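Local coordinates for capsid protein (Turnip yellow mosaic virus, PDB 2FZ2), which self-assembles in 180 copies into a T=3 icosahedral capsid that encloses the virus's single-stranded RNA genome, at residues Ala84-Cys94 with Thr110-Gly120. Sequence-based numbering, arbitrary orientation.
Sequences APAFPTTVGVC and TYGGQIFCIGG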
loop_
_atom_site.group_PDB
_atom_site.type_symbol
_atom_site.label_atom_id
_atom_site.label_comp_id
_atom_site.label_asym_id
_atom_site.label_seq_id
_atom_site.Cartn_x
_atom_site.Cartn_y
_atom_site.Cartn_z
ATOM N N ALA D 84 -29.650 130.866 -36.165
ATOM C CA ALA D 84 -30.538 130.058 -35.359
ATOM C C ALA D 84 -30.752 130.547 -33.931
ATOM O O ALA D 84 -31.858 130.481 -33.404
ATOM C CB ALA D 84 -30.032 128.633 -35.345
ATOM N N PRO D 85 -29.707 131.067 -33.291
ATOM C CA PRO D 85 -29.908 131.524 -31.917
ATOM C C PRO D 85 -30.772 132.770 -31.833
ATOM O O PRO D 85 -31.731 132.843 -31.062
ATOM C CB PRO D 85 -28.492 131.763 -31.412
ATOM C CG PRO D 85 -27.580 131.238 -32.502
ATOM C CD PRO D 85 -28.337 131.302 -33.754
ATOM N N ALA D 86 -30.432 133.753 -32.645
ATOM C CA ALA D 86 -31.174 134.997 -32.655
ATOM C C ALA D 86 -32.594 134.839 -33.206
ATOM O O ALA D 86 -33.474 135.655 -32.923
ATOM C CB ALA D 86 -30.409 136.004 -33.479
ATOM N N PHE D 87 -32.808 133.777 -33.981
ATOM C CA PHE D 87 -34.097 133.520 -34.621
ATOM C C PHE D 87 -34.604 132.079 -34.545
ATOM O O PHE D 87 -34.491 131.331 -35.516
ATOM C CB PHE D 87 -34.005 133.891 -36.095
ATOM C CG PHE D 87 -33.834 135.351 -36.344
ATOM C CD1 PHE D 87 -32.600 135.865 -36.703
ATOM C CD2 PHE D 87 -34.920 136.215 -36.258
ATOM C CE1 PHE D 87 -32.443 137.219 -36.980
ATOM C CE2 PHE D 87 -34.778 137.575 -36.531
ATOM C CZ PHE D 87 -33.533 138.079 -36.895
ATOM N N PRO D 88 -35.177 131.673 -33.398
ATOM C CA PRO D 88 -35.707 130.315 -33.206
ATOM C C PRO D 88 -36.668 129.936 -34.306
ATOM O O PRO D 88 -37.573 130.694 -34.628
ATOM C CB PRO D 88 -36.411 130.384 -31.857
ATOM C CG PRO D 88 -35.712 131.477 -31.137
ATOM C CD PRO D 88 -35.326 132.492 -32.183
ATOM N N THR D 89 -36.485 128.752 -34.869
ATOM C CA THR D 89 -37.346 128.305 -35.957
ATOM C C THR D 89 -38.046 126.972 -35.698
ATOM O O THR D 89 -37.516 126.099 -35.013
ATOM C CB THR D 89 -36.535 128.190 -37.245
ATOM O OG1 THR D 89 -35.784 129.395 -37.440
ATOM C CG2 THR D 89 -37.449 127.968 -38.410
ATOM N N THR D 90 -39.241 126.811 -36.247
ATOM C CA THR D 90 -39.977 125.571 -36.052
ATOM C C THR D 90 -39.807 124.702 -37.267
ATOM O O THR D 90 -40.081 125.118 -38.392
ATOM C CB THR D 90 -41.481 125.805 -35.856
ATOM O OG1 THR D 90 -41.722 126.393 -34.575
ATOM C CG2 THR D 90 -42.222 124.498 -35.942
ATOM N N VAL D 91 -39.365 123.480 -37.035
ATOM C CA VAL D 91 -39.156 122.545 -38.116
ATOM C C VAL D 91 -39.897 121.254 -37.872
ATOM O O VAL D 91 -39.841 120.679 -36.773
ATOM C CB VAL D 91 -37.697 122.221 -38.266
ATOM C CG1 VAL D 91 -37.459 121.517 -39.571
ATOM C CG2 VAL D 91 -36.898 123.486 -38.176
ATOM N N GLY D 92 -40.587 120.803 -38.913
ATOM C CA GLY D 92 -41.353 119.579 -38.825
ATOM C C GLY D 92 -40.734 118.547 -39.721
ATOM O O GLY D 92 -40.247 118.874 -40.809
ATOM N N VAL D 93 -40.771 117.299 -39.273
ATOM C CA VAL D 93 -40.171 116.226 -40.034
ATOM C C VAL D 93 -40.908 114.917 -39.969
ATOM O O VAL D 93 -41.376 114.496 -38.908
ATOM C CB VAL D 93 -38.754 115.955 -39.549
ATOM C CG1 VAL D 93 -38.162 114.768 -40.279
ATOM C CG2 VAL D 93 -37.924 117.171 -39.740
ATOM N N CYS D 94 -40.976 114.257 -41.114
ATOM C CA CYS D 94 -41.629 112.979 -41.165
ATOM C C CYS D 94 -41.259 112.106 -42.340
ATOM O O CYS D 94 -41.293 112.527 -43.500
ATOM C CB CYS D 94 -43.131 113.158 -41.127
ATOM S SG CYS D 94 -43.903 111.679 -40.492
ATOM N N THR D 110 -50.048 113.022 -38.514
ATOM C CA THR D 110 -49.462 111.750 -38.911
ATOM C C THR D 110 -48.695 111.092 -37.793
ATOM O O THR D 110 -47.955 111.758 -37.059
ATOM C CB THR D 110 -48.482 111.913 -40.024
ATOM O OG1 THR D 110 -49.103 112.630 -41.087
ATOM C CG2 THR D 110 -48.018 110.545 -40.503
ATOM N N TYR D 111 -48.830 109.775 -37.710
ATOM C CA TYR D 111 -48.168 109.018 -36.662
ATOM C C TYR D 111 -46.733 109.346 -36.252
ATOM O O TYR D 111 -46.500 109.832 -35.141
ATOM C CB TYR D 111 -48.233 107.539 -36.961
ATOM C CG TYR D 111 -47.582 106.728 -35.872
ATOM C CD1 TYR D 111 -48.059 106.766 -34.560
ATOM C CD2 TYR D 111 -46.500 105.907 -36.151
ATOM C CE1 TYR D 111 -47.469 105.997 -33.562
ATOM C CE2 TYR D 111 -45.902 105.131 -35.155
ATOM C CZ TYR D 111 -46.390 105.176 -33.874
ATOM O OH TYR D 111 -45.806 104.370 -32.930
ATOM N N GLY D 112 -45.759 109.048 -37.092
ATOM C CA GLY D 112 -44.395 109.358 -36.676
ATOM C C GLY D 112 -44.013 110.841 -36.531
ATOM O O GLY D 112 -43.054 111.193 -35.812
ATOM N N GLY D 113 -44.772 111.689 -37.233
ATOM C CA GLY D 113 -44.572 113.132 -37.264
ATOM C C GLY D 113 -43.901 113.777 -36.077
ATOM O O GLY D 113 -44.279 113.515 -34.934
ATOM N N GLN D 114 -42.925 114.643 -36.349
ATOM C CA GLN D 114 -42.176 115.317 -35.291
ATOM C C GLN D 114 -42.041 116.825 -35.485
ATOM O O GLN D 114 -42.100 117.313 -36.613
ATOM C CB GLN D 114 -40.786 114.693 -35.181
ATOM C CG GLN D 114 -40.458 114.090 -33.822
ATOM C CD GLN D 114 -39.475 112.949 -33.956
ATOM O OE1 GLN D 114 -39.252 112.444 -35.066
ATOM N NE2 GLN D 114 -38.875 112.535 -32.834
ATOM N N ILE D 115 -41.831 117.551 -34.380
ATOM C CA ILE D 115 -41.703 119.012 -34.424
ATOM C C ILE D 115 -40.641 119.563 -33.482
ATOM O O ILE D 115 -40.692 119.321 -32.261
ATOM C CB ILE D 115 -43.039 119.689 -34.055
ATOM C CG1 ILE D 115 -43.943 119.730 -35.261
ATOM C CG2 ILE D 115 -42.822 121.121 -33.623
ATOM C CD1 ILE D 115 -43.307 120.441 -36.402
ATOM N N PHE D 116 -39.707 120.339 -34.030
ATOM C CA PHE D 116 -38.659 120.893 -33.192
ATOM C C PHE D 116 -38.458 122.374 -33.255
ATOM O O PHE D 116 -38.658 123.007 -34.291
ATOM C CB PHE D 116 -37.306 120.279 -33.515
ATOM C CG PHE D 116 -37.375 118.876 -33.972
ATOM C CD1 PHE D 116 -37.614 118.583 -35.297
ATOM C CD2 PHE D 116 -37.206 117.835 -33.069
ATOM C CE1 PHE D 116 -37.686 117.263 -35.721
ATOM C CE2 PHE D 116 -37.280 116.507 -33.484
ATOM C CZ PHE D 116 -37.519 116.221 -34.806
ATOM N N CYS D 117 -38.036 122.921 -32.122
ATOM C CA CYS D 117 -37.715 124.325 -32.073
ATOM C C CYS D 117 -36.213 124.361 -32.255
ATOM O O CYS D 117 -35.466 123.657 -31.568
ATOM C CB CYS D 117 -38.058 124.944 -30.742
ATOM S SG CYS D 117 -37.642 126.682 -30.783
ATOM N N ILE D 118 -35.769 125.181 -33.188
ATOM C CA ILE D 118 -34.355 125.271 -33.463
ATOM C C ILE D 118 -33.731 126.574 -32.991
ATOM O O ILE D 118 -34.010 127.646 -33.538
ATOM C CB ILE D 118 -34.104 125.107 -34.957
ATOM C CG1 ILE D 118 -34.778 123.837 -35.459
ATOM C CG2 ILE D 118 -32.625 125.030 -35.221
ATOM C CD1 ILE D 118 -34.101 122.601 -34.992
ATOM N N GLY D 119 -32.883 126.468 -31.971
ATOM C CA GLY D 119 -32.207 127.639 -31.447
ATOM C C GLY D 119 -33.057 128.486 -30.530
ATOM O O GLY D 119 -34.214 128.173 -30.291
ATOM N N GLY D 120 -32.474 129.553 -29.996
ATOM C CA GLY D 120 -33.217 130.435 -29.118
ATOM C C GLY D 120 -33.223 130.088 -27.639
ATOM O O GLY D 120 -33.545 130.950 -26.816
#
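With CG1 of Val91 trans to its backbone N (chi1 -167°), the other methyl, CG2, lies beside that N, opposite the carbonyl carbon, and from there reaches Ile118; Ile118, at chi1 -52°, sets its CG1 beside its own N, and Val91 CG2 and Ile118 CG1 meet at 3.5 Å. This is a strand pair of the viral jelly roll, E (89-97) against F (114-118), in the four-stranded CHEF sheet. Antiparallel hydrogen-bonded pairs come at Thr89-Ile118, Val91-Phe116 and Val93-Gln114, each with two backbone bonds. The middle one is nearly straight: Phe116 N to Val91 O is 2.8 Å (173° at the hydrogen), and Val91 N to Phe116 O is 2.9 Å. The other edge of 89-94 bonds to strand 151-158, and 114-118 is the outermost strand on its side within the chain.

Val91, Val93, Phe116 and Ile118 face the sandwich interior, where Ile78, Leu128 and Val130 of the other sheet meet them. Val93 CG2 comes to the edge of the Phe116 ring, 4.0 Å from CE1. The side chains of Thr90, Ile115 and Cys117 lie on the opposite face; there Thr90 and Cys117 pack on a neighbouring subunit, while Ile115 folds its CD1 over the backbone of Gly92. Thr90 CG2 and Ile115 CG2 are 4.1 Å apart.

Ahead of Thr89 the 84-88 loop curls over the C-terminal end of strand F: Pro88 CG rests 3.4 Å from Gly120 CA, and Gly119 CA-H points at Ala84 O. At the other end, the Cys94 sulfur sits against the turn leading into strand F, with SG 3.6 Å from Gly113 CA.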